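Local coordinates for Pre-mRNA splicing factor PRP8 (Cyanidioschyzon merolae, PDB 6NQI), which is a pre-mRNA splicing factor that probably binds U2, U5 and U6 snRNAs and intronic pre-mRNA, represented here by its RNase H-like domain, at residues 29-34 and 158-163; 92-97 and 105-110; 117-122 and 193-198. All coordinates share one frame; numbering follows the deposited sequence.

Contact 1: residues 29-34 and 158-163; sequences WIWETS and RFLLLL
W31 on strand 24-32 faces F159 on helix 152-168 with the two CA atoms 10.1 Å apart, a spacing that the two aromatic side chains bridge. Both CA-CB bonds point into the interface, and the rings then slide past each other in opposite directions. With its CG anti to the backbone N (chi1 169°), W31 carries the indole out from the strand to the helix. F159 CE2 arrives over the middle of that indole, 3.5 Å from W31 CD2, and F159 CD2 continues toward the six-membered half, 3.6 Å from W31 CZ2. With centroids 4.2 Å apart, the W31 five-membered ring and F159 ring meet obliquely, planes at 32°. L160 adds one methyl, its CD1 4.4 Å from W31 CZ3. The other indole face is filled from the strand's own side by T33 CG2, so the indole is sandwiched. Cutting W31 back to an alanine would probably open a gap between strand and helix and leave the F159 ring without the surface it rests on. Backbone bonds from W31 to I13 set this strand beside strand 11-21, and W31 also touches the I13 side chain. Aromatic packing thus seals a helix onto the central sheet of an RNase H-like fold.

Contact 2: residues 92-97 and 105-110; sequences PLKTLL and IPVRAG
No aromatic ring takes part where L93 meets V107; the flat group nearby is the V107 peptide carbonyl, whose O lies 4.2 Å from K94 CE. That is a loose approach, not a polar bond. The apolar part of the contact is a branch-to-branch meeting: L93 CD2 sits 3.9 Å from V107 CG1 and 4.1 Å from V107 CG2, one leucine methyl set against both valine methyls. The first torsions explain this. L93 CG is anti to the backbone N (chi1 -176°), sending its CD2 toward the strand, while V107 with chi1 171° offers both methyls to the helix. K94 closes the rim: its CA-CB bond does not aim at the strand, but the extended chain brings CE to 4.2 Å from V107 CB, on the exposed side. The nearest CA pair across the two segments, K94 and V107, is 7.7 Å apart. L93 also touches I82 and V107 touches L84, both of strand 81-84, and R108 is joined to I82 and L84 by backbone bonds. Helix 90-97 therefore packs on the strands it connects, the arrangement of a beta-alpha-beta unit, in which 81-84 and 107-108 run parallel at one margin of the sheet.

Contact 3: residues 117-122 and 193-198; sequences QALMAL and PWLWPA
L195 and W196 are the residues of segment 193-198 that meet L119 and L122, and the chain is steered to them from its start: P193 is joined by a backbone hydrogen bond to S141, at the end of the outermost strand 137-141. At L195 the CA-CB bond points at the other segment, and chi1 of -171°, with CG anti to the backbone N, extends the branch into it. There L122 CD1 lies 3.5 Å from L195 CG and 3.8 Å from L195 CD1, so one methyl of L122 rests against the branch point of L195 while the two side chains cross at about a right angle. L195 CD2 also approaches L119 CD2, methyl to methyl, at 4.3 Å. One step on, W196 presents the benzo half of its indole. L122 CD1 lies over a face of it, 4.0 Å from W196 CH2, and L122 CD2 lies beyond the rim, 4.0 Å from W196 CZ3. L195 CG lies above the same face of the ring, 4.0 Å from its plane and displaced toward the rim, so the two leucines share that surface. W196 NE1 makes a weak hydrogen bond to G142 O. The W196 ring also meets W146. On the other segment, L119 belongs to the 3-10 segment that includes 117-121 and also touches W29 and L163; L122 holds the N-cap position of helix 123-130 and reaches L166. Every group exchanged between the segments is hydrocarbon, with all four touching residues buried, which implies that a 3-10 segment and an irregular loop are held together here by the hydrophobic effect and by shape, without directional bonds, while the indole N-H is satisfied separately, though weakly.

Contacts 1 and 3 are neighbours, their centres about 10 Å apart, and they touch directly. W29 lies against the 3-10 segment, its CH2 3.6 Å from L119 CB, and L162 CD1 comes within 3.5 Å of W196 CZ2, across the ring plane from L122. Helix 152-168 borders both: F159 packs on W31 of the sheet, L162 on W196. Contact 2 stands apart, its centre about 20 Å from that of contact 1 and about 27 Å from that of contact 3, on the other side of the chain's centre from contact 3. Contacts 1 and 2 nevertheless reach one sheet. A beta-mercaptoethanol molecule, probably from crystallisation, lies about 6 Å from the L93 side chain.

Contact 1: residues 29-34 and 158-163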
ATOM      1  N   TRP A  29      -2.922   3.330   0.146  1.00 41.07           N
ATOM      2  CA  TRP A  29      -2.213   2.126  -0.279  1.00 41.10           C
ATOM      3  C   TRP A  29      -2.681   0.892   0.478  1.00 38.33           C
ATOM      4  O   TRP A  29      -2.867   0.944   1.696  1.00 37.34           O
ATOM      5  CB  TRP A  29      -0.715   2.282  -0.044  1.00 44.96           C
ATOM      6  CG  TRP A  29      -0.188   3.608  -0.396  1.00 48.47           C
ATOM      7  CD1 TRP A  29      -0.134   4.709   0.403  1.00 48.75           C
ATOM      8  CD2 TRP A  29       0.426   3.972  -1.628  1.00 49.11           C
ATOM      9  NE1 TRP A  29       0.453   5.748  -0.269  1.00 51.18           N
ATOM     10  CE2 TRP A  29       0.810   5.316  -1.518  1.00 51.30           C
ATOM     11  CE3 TRP A  29       0.695   3.285  -2.817  1.00 47.02           C
ATOM     12  CZ2 TRP A  29       1.436   5.993  -2.554  1.00 51.68           C
ATOM     13  CZ3 TRP A  29       1.312   3.960  -3.846  1.00 47.45           C
ATOM     14  CH2 TRP A  29       1.680   5.297  -3.707  1.00 49.70           C
ATOM     15  N   ILE A  30      -2.787  -0.233  -0.232  1.00 45.54           N
ATOM     16  CA  ILE A  30      -2.966  -1.549   0.399  1.00 45.43           C
ATOM     17  C   ILE A  30      -1.942  -2.522  -0.184  1.00 47.79           C
ATOM     18  O   ILE A  30      -2.045  -2.910  -1.355  1.00 47.93           O
ATOM     19  CB  ILE A  30      -4.381  -2.111   0.208  1.00 43.82           C
ATOM     20  CG1 ILE A  30      -5.426  -1.184   0.827  1.00 41.82           C
ATOM     21  CG2 ILE A  30      -4.458  -3.562   0.791  1.00 45.89           C
ATOM     22  CD1 ILE A  30      -6.806  -1.693   0.629  1.00 41.26           C
ATOM     23  N   TRP A  31      -0.999  -2.962   0.647  1.00 42.63           N
ATOM     24  CA  TRP A  31       0.012  -3.949   0.276  1.00 43.66           C
ATOM     25  C   TRP A  31      -0.458  -5.319   0.750  1.00 44.31           C
ATOM     26  O   TRP A  31      -0.748  -5.506   1.936  1.00 44.77           O
ATOM     27  CB  TRP A  31       1.371  -3.580   0.880  1.00 45.08           C
ATOM     28  CG  TRP A  31       2.438  -4.646   0.784  1.00 45.42           C
ATOM     29  CD1 TRP A  31       2.595  -5.570  -0.208  1.00 44.40           C
ATOM     30  CD2 TRP A  31       3.502  -4.887   1.724  1.00 46.95           C
ATOM     31  NE1 TRP A  31       3.682  -6.386   0.063  1.00 44.65           N
ATOM     32  CE2 TRP A  31       4.255  -5.981   1.240  1.00 46.02           C
ATOM     33  CE3 TRP A  31       3.892  -4.284   2.925  1.00 49.04           C
ATOM     34  CZ2 TRP A  31       5.368  -6.477   1.912  1.00 46.85           C
ATOM     35  CZ3 TRP A  31       5.006  -4.786   3.591  1.00 50.14           C
ATOM     36  CH2 TRP A  31       5.725  -5.865   3.081  1.00 49.00           C
ATOM     37  N   GLU A  32      -0.585  -6.255  -0.180  1.00 48.78           N
ATOM     38  CA  GLU A  32      -0.891  -7.640   0.139  1.00 50.00           C
ATOM     39  C   GLU A  32       0.428  -8.400   0.288  1.00 49.48           C
ATOM     40  O   GLU A  32       1.081  -8.721  -0.715  1.00 49.33           O
ATOM     41  CB  GLU A  32      -1.753  -8.235  -0.963  1.00 51.53           C
ATOM     42  CG  GLU A  32      -2.264  -9.596  -0.633  1.00 52.96           C
ATOM     43  CD  GLU A  32      -3.377 -10.020  -1.546  1.00 53.28           C
ATOM     44  OE1 GLU A  32      -3.094 -10.470  -2.679  1.00 53.59           O
ATOM     45  OE2 GLU A  32      -4.542  -9.858  -1.144  1.00 52.43           O
ATOM     46  N   THR A  33       0.788  -8.727   1.534  1.00 46.48           N
ATOM     47  CA  THR A  33       2.146  -9.192   1.844  1.00 45.97           C
ATOM     48  C   THR A  33       2.479 -10.514   1.164  1.00 45.81           C
ATOM     49  O   THR A  33       3.579 -10.678   0.629  1.00 45.17           O
ATOM     50  CB  THR A  33       2.347  -9.327   3.353  1.00 46.56           C
ATOM     51  OG1 THR A  33       1.393 -10.266   3.883  1.00 47.33           O
ATOM     52  CG2 THR A  33       2.215  -7.975   4.061  1.00 47.38           C
ATOM     53  N   SER A  34       1.568 -11.492   1.220  1.00 61.09           N
ATOM     54  CA  SER A  34       1.893 -12.826   0.722  1.00 61.36           C
ATOM     55  C   SER A  34       2.165 -12.825  -0.777  1.00 61.71           C
ATOM     56  O   SER A  34       2.998 -13.603  -1.265  1.00 61.52           O
ATOM     57  CB  SER A  34       0.760 -13.798   1.032  1.00 62.93           C
ATOM     58  OG  SER A  34      -0.372 -13.532   0.229  1.00 64.39           O
ATOM     59  N   ARG A 158      12.713  -7.504   0.550  1.00 61.38           N
ATOM     60  CA  ARG A 158      13.233  -6.600  -0.465  1.00 63.93           C
ATOM     61  C   ARG A 158      12.311  -5.408  -0.636  1.00 63.95           C
ATOM     62  O   ARG A 158      12.753  -4.252  -0.679  1.00 66.32           O
ATOM     63  CB  ARG A 158      13.372  -7.342  -1.787  1.00 64.61           C
ATOM     64  CG  ARG A 158      14.079  -6.552  -2.838  1.00 67.77           C
ATOM     65  CD  ARG A 158      14.230  -7.381  -4.093  1.00 69.39           C
ATOM     66  NE  ARG A 158      15.102  -8.534  -3.918  1.00 68.74           N
ATOM     67  CZ  ARG A 158      15.323  -9.433  -4.868  1.00 69.29           C
ATOM     68  NH1 ARG A 158      14.736  -9.308  -6.047  1.00 70.12           N
ATOM     69  NH2 ARG A 158      16.131 -10.457  -4.636  1.00 68.96           N
ATOM     70  N   PHE A 159      11.015  -5.688  -0.757  1.00 61.02           N
ATOM     71  CA  PHE A 159      10.014  -4.633  -0.826  1.00 60.24           C
ATOM     72  C   PHE A 159      10.126  -3.715   0.384  1.00 61.96           C
ATOM     73  O   PHE A 159      10.115  -2.491   0.243  1.00 64.28           O
ATOM     74  CB  PHE A 159       8.639  -5.290  -0.922  1.00 56.26           C
ATOM     75  CG  PHE A 159       7.508  -4.355  -1.139  1.00 54.46           C
ATOM     76  CD1 PHE A 159       7.122  -4.016  -2.429  1.00 54.58           C
ATOM     77  CD2 PHE A 159       6.785  -3.857  -0.074  1.00 52.82           C
ATOM     78  CE1 PHE A 159       6.061  -3.179  -2.648  1.00 52.77           C
ATOM     79  CE2 PHE A 159       5.713  -3.009  -0.292  1.00 50.75           C
ATOM     80  CZ  PHE A 159       5.357  -2.675  -1.579  1.00 50.60           C
ATOM     81  N   LEU A 160      10.284  -4.286   1.579  1.00 62.96           N
ATOM     82  CA  LEU A 160      10.356  -3.458   2.783  1.00 64.78           C
ATOM     83  C   LEU A 160      11.607  -2.575   2.776  1.00 67.62           C
ATOM     84  O   LEU A 160      11.547  -1.389   3.145  1.00 67.69           O
ATOM     85  CB  LEU A 160      10.312  -4.357   4.020  1.00 63.16           C
ATOM     86  CG  LEU A 160       9.937  -3.770   5.390  1.00 62.42           C
ATOM     87  CD1 LEU A 160       8.640  -2.979   5.354  1.00 59.25           C
ATOM     88  CD2 LEU A 160       9.809  -4.876   6.405  1.00 60.91           C
ATOM     89  N   LEU A 161      12.746  -3.137   2.356  1.00 81.75           N
ATOM     90  CA  LEU A 161      13.985  -2.365   2.258  1.00 83.76           C
ATOM     91  C   LEU A 161      13.836  -1.222   1.267  1.00 85.06           C
ATOM     92  O   LEU A 161      14.329  -0.112   1.503  1.00 85.36           O
ATOM     93  CB  LEU A 161      15.145  -3.273   1.844  1.00 83.91           C
ATOM     94  CG  LEU A 161      16.498  -2.587   1.634  1.00 85.50           C
ATOM     95  CD1 LEU A 161      16.949  -1.865   2.898  1.00 85.37           C
ATOM     96  CD2 LEU A 161      17.549  -3.579   1.178  1.00 85.35           C
ATOM     97  N   LEU A 162      13.142  -1.482   0.157  1.00 60.50           N
ATOM     98  CA  LEU A 162      12.863  -0.441  -0.827  1.00 61.21           C
ATOM     99  C   LEU A 162      12.010   0.655  -0.219  1.00 60.09           C
ATOM    100  O   LEU A 162      12.265   1.843  -0.451  1.00 60.05           O
ATOM    101  CB  LEU A 162      12.164  -1.038  -2.043  1.00 59.96           C
ATOM    102  CG  LEU A 162      13.124  -1.743  -2.998  1.00 60.94           C
ATOM    103  CD1 LEU A 162      12.363  -2.540  -4.032  1.00 59.11           C
ATOM    104  CD2 LEU A 162      14.071  -0.780  -3.670  1.00 63.65           C
ATOM    105  N   LEU A 163      10.989   0.271   0.559  1.00 59.51           N
ATOM    106  CA  LEU A 163      10.108   1.253   1.190  1.00 55.86           C
ATOM    107  C   LEU A 163      10.913   2.200   2.075  1.00 54.39           C
ATOM    108  O   LEU A 163      10.785   3.434   1.981  1.00 51.64           O
ATOM    109  CB  LEU A 163       9.046   0.541   2.023  1.00 52.43           C
ATOM    110  CG  LEU A 163       7.864  -0.167   1.356  1.00 50.46           C
ATOM    111  CD1 LEU A 163       6.848  -0.614   2.403  1.00 43.94           C
ATOM    112  CD2 LEU A 163       7.194   0.674   0.329  1.00 48.40           C
TER

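Contact 2: residues 92-97 and 105-110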
ATOM      1  N   PRO A  92     -13.446   2.979  13.154  1.00 50.98           N
ATOM      2  CA  PRO A  92     -14.355   3.061  11.991  1.00 51.85           C
ATOM      3  C   PRO A  92     -14.413   1.790  11.168  1.00 53.57           C
ATOM      4  O   PRO A  92     -15.508   1.321  10.824  1.00 55.07           O
ATOM      5  CB  PRO A  92     -13.785   4.242  11.197  1.00 51.06           C
ATOM      6  CG  PRO A  92     -13.180   5.127  12.240  1.00 49.75           C
ATOM      7  CD  PRO A  92     -12.576   4.170  13.237  1.00 49.68           C
ATOM      8  N   LEU A  93     -13.254   1.213  10.844  1.00 48.27           N
ATOM      9  CA  LEU A  93     -13.236  -0.049  10.114  1.00 50.35           C
ATOM     10  C   LEU A  93     -14.066  -1.121  10.816  1.00 51.69           C
ATOM     11  O   LEU A  93     -14.963  -1.726  10.216  1.00 53.83           O
ATOM     12  CB  LEU A  93     -11.804  -0.521   9.940  1.00 50.14           C
ATOM     13  CG  LEU A  93     -11.695  -1.788   9.112  1.00 52.68           C
ATOM     14  CD1 LEU A  93     -12.394  -1.599   7.784  1.00 54.21           C
ATOM     15  CD2 LEU A  93     -10.238  -2.108   8.917  1.00 51.91           C
ATOM     16  N   LYS A  94     -13.784  -1.375  12.091  1.00 68.98           N
ATOM     17  CA  LYS A  94     -14.597  -2.348  12.812  1.00 69.95           C
ATOM     18  C   LYS A  94     -16.086  -2.036  12.664  1.00 70.54           C
ATOM     19  O   LYS A  94     -16.882  -2.939  12.373  1.00 71.76           O
ATOM     20  CB  LYS A  94     -14.151  -2.422  14.272  1.00 68.52           C
ATOM     21  CG  LYS A  94     -12.785  -3.096  14.406  1.00 68.11           C
ATOM     22  CD  LYS A  94     -12.203  -2.906  15.794  1.00 67.69           C
ATOM     23  CE  LYS A  94     -10.916  -3.684  15.962  1.00 66.66           C
ATOM     24  NZ  LYS A  94     -11.150  -5.120  16.357  1.00 70.05           N
ATOM     25  N   THR A  95     -16.477  -0.752  12.781  1.00 59.40           N
ATOM     26  CA  THR A  95     -17.901  -0.419  12.684  1.00 61.02           C
ATOM     27  C   THR A  95     -18.468  -0.808  11.326  1.00 62.41           C
ATOM     28  O   THR A  95     -19.571  -1.353  11.241  1.00 64.22           O
ATOM     29  CB  THR A  95     -18.149   1.074  12.896  1.00 60.79           C
ATOM     30  OG1 THR A  95     -17.657   1.476  14.176  1.00 62.21           O
ATOM     31  CG2 THR A  95     -19.649   1.353  12.844  1.00 64.10           C
ATOM     32  N   LEU A  96     -17.722  -0.556  10.250  1.00 52.48           N
ATOM     33  CA  LEU A  96     -18.253  -0.881   8.936  1.00 55.22           C
ATOM     34  C   LEU A  96     -18.230  -2.379   8.654  1.00 57.24           C
ATOM     35  O   LEU A  96     -18.898  -2.823   7.714  1.00 58.18           O
ATOM     36  CB  LEU A  96     -17.483  -0.136   7.847  1.00 54.97           C
ATOM     37  CG  LEU A  96     -17.477   1.395   7.937  1.00 51.99           C
ATOM     38  CD1 LEU A  96     -16.911   2.063   6.700  1.00 51.80           C
ATOM     39  CD2 LEU A  96     -18.858   1.918   8.244  1.00 52.08           C
ATOM     40  N   LEU A  97     -17.472  -3.169   9.427  1.00 57.08           N
ATOM     41  CA  LEU A  97     -17.393  -4.608   9.193  1.00 57.92           C
ATOM     42  C   LEU A  97     -18.344  -5.388  10.083  1.00 58.08           C
ATOM     43  O   LEU A  97     -18.600  -6.568   9.813  1.00 60.04           O
ATOM     44  CB  LEU A  97     -15.957  -5.118   9.403  1.00 57.14           C
ATOM     45  CG  LEU A  97     -14.871  -4.512   8.516  1.00 56.88           C
ATOM     46  CD1 LEU A  97     -13.617  -5.328   8.533  1.00 56.36           C
ATOM     47  CD2 LEU A  97     -15.396  -4.424   7.107  1.00 57.15           C
ATOM     48  N   ILE A 105     -12.287 -11.045  11.059  1.00 64.65           N
ATOM     49  CA  ILE A 105     -10.986 -10.886  10.433  1.00 64.08           C
ATOM     50  C   ILE A 105     -10.184  -9.947  11.333  1.00 63.32           C
ATOM     51  O   ILE A 105     -10.545  -8.756  11.427  1.00 63.06           O
ATOM     52  CB  ILE A 105     -11.070 -10.304   9.017  1.00 64.07           C
ATOM     53  CG1 ILE A 105     -11.755 -11.252   8.049  1.00 63.55           C
ATOM     54  CG2 ILE A 105      -9.676  -9.954   8.503  1.00 63.49           C
ATOM     55  CD1 ILE A 105     -11.790 -10.693   6.638  1.00 62.25           C
ATOM     56  N   PRO A 106      -9.130 -10.413  11.982  1.00 59.34           N
ATOM     57  CA  PRO A 106      -8.431  -9.568  12.952  1.00 58.12           C
ATOM     58  C   PRO A 106      -7.943  -8.287  12.301  1.00 57.64           C
ATOM     59  O   PRO A 106      -7.445  -8.289  11.176  1.00 58.27           O
ATOM     60  CB  PRO A 106      -7.271 -10.453  13.417  1.00 57.59           C
ATOM     61  CG  PRO A 106      -7.721 -11.831  13.118  1.00 60.56           C
ATOM     62  CD  PRO A 106      -8.521 -11.749  11.876  1.00 58.91           C
ATOM     63  N   VAL A 107      -8.181  -7.182  12.990  1.00 52.10           N
ATOM     64  CA  VAL A 107      -7.769  -5.860  12.563  1.00 51.06           C
ATOM     65  C   VAL A 107      -6.808  -5.341  13.618  1.00 49.09           C
ATOM     66  O   VAL A 107      -7.171  -5.252  14.795  1.00 48.70           O
ATOM     67  CB  VAL A 107      -8.999  -4.953  12.398  1.00 51.35           C
ATOM     68  CG1 VAL A 107      -8.589  -3.515  12.158  1.00 49.83           C
ATOM     69  CG2 VAL A 107      -9.844  -5.477  11.263  1.00 53.28           C
ATOM     70  N   ARG A 108      -5.631  -4.913  13.185  1.00 71.55           N
ATOM     71  CA  ARG A 108      -4.526  -4.586  14.071  1.00 69.77           C
ATOM     72  C   ARG A 108      -3.912  -3.270  13.623  1.00 67.83           C
ATOM     73  O   ARG A 108      -4.051  -2.866  12.471  1.00 67.36           O
ATOM     74  CB  ARG A 108      -3.481  -5.734  14.044  1.00 69.04           C
ATOM     75  CG  ARG A 108      -2.288  -5.623  14.987  1.00 74.04           C
ATOM     76  CD  ARG A 108      -1.251  -6.834  14.899  1.00 73.37           C
ATOM     77  NE  ARG A 108      -0.457  -7.019  13.664  1.00 72.21           N
ATOM     78  CZ  ARG A 108       0.749  -6.482  13.412  1.00 74.27           C
ATOM     79  NH1 ARG A 108       1.365  -5.716  14.311  1.00 77.51           N
ATOM     80  NH2 ARG A 108       1.366  -6.734  12.258  1.00 73.11           N
ATOM     81  N   ALA A 109      -3.270  -2.588  14.559  1.00 70.52           N
ATOM     82  CA  ALA A 109      -2.545  -1.361  14.296  1.00 68.28           C
ATOM     83  C   ALA A 109      -1.066  -1.693  14.137  1.00 67.88           C
ATOM     84  O   ALA A 109      -0.678  -2.855  13.974  1.00 69.80           O
ATOM     85  CB  ALA A 109      -2.774  -0.346  15.416  1.00 67.74           C
ATOM     86  N   GLY A 110      -0.232  -0.661  14.161  1.00 97.19           N
ATOM     87  CA  GLY A 110       1.200  -0.842  14.166  1.00 97.51           C
ATOM     88  C   GLY A 110       1.867  -0.951  12.818  1.00 96.61           C
ATOM     89  O   GLY A 110       3.042  -1.341  12.766  1.00 98.36           O
TER

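Contact 3: residues 117-122 and 193-198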
ATOM      1  N   GLN A 117       3.663   4.639   2.518  1.00 57.03           N
ATOM      2  CA  GLN A 117       3.305   5.864   1.809  1.00 59.34           C
ATOM      3  C   GLN A 117       4.471   6.397   0.978  1.00 62.10           C
ATOM      4  O   GLN A 117       4.251   7.179   0.047  1.00 64.52           O
ATOM      5  CB  GLN A 117       2.887   6.966   2.785  1.00 60.18           C
ATOM      6  CG  GLN A 117       3.868   7.155   3.920  1.00 60.36           C
ATOM      7  CD  GLN A 117       3.540   8.348   4.809  1.00 62.40           C
ATOM      8  OE1 GLN A 117       2.675   9.166   4.487  1.00 64.26           O
ATOM      9  NE2 GLN A 117       4.259   8.469   5.920  1.00 63.11           N
ATOM     10  N   ALA A 118       5.711   6.013   1.313  1.00 52.46           N
ATOM     11  CA  ALA A 118       6.863   6.461   0.540  1.00 55.29           C
ATOM     12  C   ALA A 118       6.766   6.052  -0.926  1.00 57.99           C
ATOM     13  O   ALA A 118       7.468   6.630  -1.766  1.00 61.53           O
ATOM     14  CB  ALA A 118       8.158   5.939   1.174  1.00 55.42           C
ATOM     15  N   LEU A 119       5.881   5.111  -1.270  1.00 48.18           N
ATOM     16  CA  LEU A 119       5.717   4.793  -2.685  1.00 51.96           C
ATOM     17  C   LEU A 119       5.258   6.005  -3.498  1.00 55.53           C
ATOM     18  O   LEU A 119       5.403   6.011  -4.731  1.00 59.97           O
ATOM     19  CB  LEU A 119       4.726   3.647  -2.861  1.00 50.13           C
ATOM     20  CG  LEU A 119       5.311   2.336  -2.400  1.00 48.69           C
ATOM     21  CD1 LEU A 119       4.287   1.200  -2.552  1.00 46.55           C
ATOM     22  CD2 LEU A 119       6.599   2.081  -3.173  1.00 53.22           C
ATOM     23  N   MET A 120       4.749   7.043  -2.828  1.00 53.51           N
ATOM     24  CA  MET A 120       4.382   8.280  -3.503  1.00 57.65           C
ATOM     25  C   MET A 120       5.538   8.854  -4.301  1.00 61.49           C
ATOM     26  O   MET A 120       5.316   9.690  -5.180  1.00 66.12           O
ATOM     27  CB  MET A 120       3.922   9.315  -2.468  1.00 56.01           C
ATOM     28  CG  MET A 120       3.064  10.438  -3.029  1.00 60.09           C
ATOM     29  SD  MET A 120       1.564   9.745  -3.709  1.00 61.40           S
ATOM     30  CE  MET A 120       1.865   9.939  -5.465  1.00 67.88           C
ATOM     31  N   ALA A 121       6.755   8.390  -4.034  1.00 56.92           N
ATOM     32  CA  ALA A 121       7.955   8.841  -4.712  1.00 59.81           C
ATOM     33  C   ALA A 121       8.225   8.130  -6.039  1.00 63.13           C
ATOM     34  O   ALA A 121       9.057   8.615  -6.813  1.00 65.41           O
ATOM     35  CB  ALA A 121       9.145   8.647  -3.770  1.00 57.14           C
ATOM     36  N   LEU A 122       7.524   7.038  -6.356  1.00 66.13           N
ATOM     37  CA  LEU A 122       7.780   6.378  -7.632  1.00 68.56           C
ATOM     38  C   LEU A 122       7.142   7.204  -8.750  1.00 71.64           C
ATOM     39  O   LEU A 122       5.973   7.587  -8.635  1.00 72.33           O
ATOM     40  CB  LEU A 122       7.227   4.949  -7.604  1.00 67.03           C
ATOM     41  CG  LEU A 122       7.921   3.968  -6.615  1.00 64.12           C
ATOM     42  CD1 LEU A 122       7.444   2.514  -6.724  1.00 63.16           C
ATOM     43  CD2 LEU A 122       9.458   4.003  -6.707  1.00 64.83           C
ATOM     44  N   PRO A 193       0.503  -4.122 -14.063  1.00 88.96           N
ATOM     45  CA  PRO A 193       1.784  -3.419 -14.238  1.00 88.53           C
ATOM     46  C   PRO A 193       2.755  -3.693 -13.091  1.00 85.00           C
ATOM     47  O   PRO A 193       2.360  -3.788 -11.923  1.00 80.47           O
ATOM     48  CB  PRO A 193       1.375  -1.938 -14.296  1.00 87.10           C
ATOM     49  CG  PRO A 193       0.113  -1.857 -13.522  1.00 85.12           C
ATOM     50  CD  PRO A 193      -0.586  -3.177 -13.710  1.00 87.41           C
ATOM     51  N   TRP A 194       4.041  -3.835 -13.437  1.00 78.00           N
ATOM     52  CA  TRP A 194       5.048  -4.010 -12.400  1.00 75.22           C
ATOM     53  C   TRP A 194       5.436  -2.652 -11.837  1.00 70.55           C
ATOM     54  O   TRP A 194       5.652  -1.686 -12.571  1.00 72.25           O
ATOM     55  CB  TRP A 194       6.305  -4.714 -12.929  1.00 80.28           C
ATOM     56  CG  TRP A 194       6.125  -6.148 -13.389  1.00 84.37           C
ATOM     57  CD1 TRP A 194       4.949  -6.834 -13.512  1.00 83.69           C
ATOM     58  CD2 TRP A 194       7.162  -7.059 -13.810  1.00 88.12           C
ATOM     59  NE1 TRP A 194       5.188  -8.108 -13.979  1.00 84.69           N
ATOM     60  CE2 TRP A 194       6.535  -8.270 -14.170  1.00 87.25           C
ATOM     61  CE3 TRP A 194       8.555  -6.963 -13.918  1.00 91.04           C
ATOM     62  CZ2 TRP A 194       7.253  -9.379 -14.632  1.00 87.97           C
ATOM     63  CZ3 TRP A 194       9.266  -8.065 -14.376  1.00 92.80           C
ATOM     64  CH2 TRP A 194       8.613  -9.255 -14.728  1.00 90.63           C
ATOM     65  N   LEU A 195       5.585  -2.614 -10.528  1.00 75.08           N
ATOM     66  CA  LEU A 195       5.991  -1.419  -9.823  1.00 70.98           C
ATOM     67  C   LEU A 195       7.478  -1.133  -9.998  1.00 73.83           C
ATOM     68  O   LEU A 195       7.902   0.008  -9.798  1.00 73.03           O
ATOM     69  CB  LEU A 195       5.619  -1.598  -8.353  1.00 64.66           C
ATOM     70  CG  LEU A 195       5.694  -0.490  -7.330  1.00 60.47           C
ATOM     71  CD1 LEU A 195       4.430   0.348  -7.444  1.00 58.10           C
ATOM     72  CD2 LEU A 195       5.820  -1.101  -5.952  1.00 58.17           C
ATOM     73  N   TRP A 196       8.279  -2.160 -10.293  1.00 68.78           N
ATOM     74  CA  TRP A 196       9.722  -2.124 -10.478  1.00 72.99           C
ATOM     75  C   TRP A 196      10.170  -2.520 -11.879  1.00 80.69           C
ATOM     76  O   TRP A 196       9.469  -3.259 -12.579  1.00 83.03           O
ATOM     77  CB  TRP A 196      10.367  -3.078  -9.473  1.00 71.52           C
ATOM     78  CG  TRP A 196       9.821  -2.847  -8.143  1.00 63.81           C
ATOM     79  CD1 TRP A 196       8.928  -3.633  -7.475  1.00 58.69           C
ATOM     80  CD2 TRP A 196      10.090  -1.730  -7.300  1.00 61.02           C
ATOM     81  NE1 TRP A 196       8.647  -3.086  -6.250  1.00 54.96           N
ATOM     82  CE2 TRP A 196       9.344  -1.912  -6.117  1.00 55.65           C
ATOM     83  CE3 TRP A 196      10.905  -0.604  -7.416  1.00 64.01           C
ATOM     84  CZ2 TRP A 196       9.381  -1.001  -5.063  1.00 54.11           C
ATOM     85  CZ3 TRP A 196      10.947   0.293  -6.368  1.00 61.22           C
ATOM     86  CH2 TRP A 196      10.193   0.092  -5.208  1.00 56.21           C
ATOM     87  N   PRO A 197      11.361  -2.085 -12.297  1.00 63.20           N
ATOM     88  CA  PRO A 197      11.888  -2.494 -13.601  1.00 68.18           C
ATOM     89  C   PRO A 197      12.289  -3.961 -13.616  1.00 69.97           C
ATOM     90  O   PRO A 197      12.575  -4.567 -12.582  1.00 67.99           O
ATOM     91  CB  PRO A 197      13.113  -1.593 -13.777  1.00 70.93           C
ATOM     92  CG  PRO A 197      13.565  -1.335 -12.390  1.00 67.95           C
ATOM     93  CD  PRO A 197      12.302  -1.196 -11.594  1.00 63.02           C
ATOM     94  N   ALA A 198      12.321  -4.524 -14.826  1.00 96.90           N
ATOM     95  CA  ALA A 198      12.621  -5.944 -15.039  1.00 99.21           C
ATOM     96  C   ALA A 198      14.131  -6.187 -15.014  1.00102.04           C
ATOM     97  O   ALA A 198      14.811  -6.072 -16.034  1.00103.53           O
ATOM     98  CB  ALA A 198      12.015  -6.414 -16.358  1.00 99.33           C
TER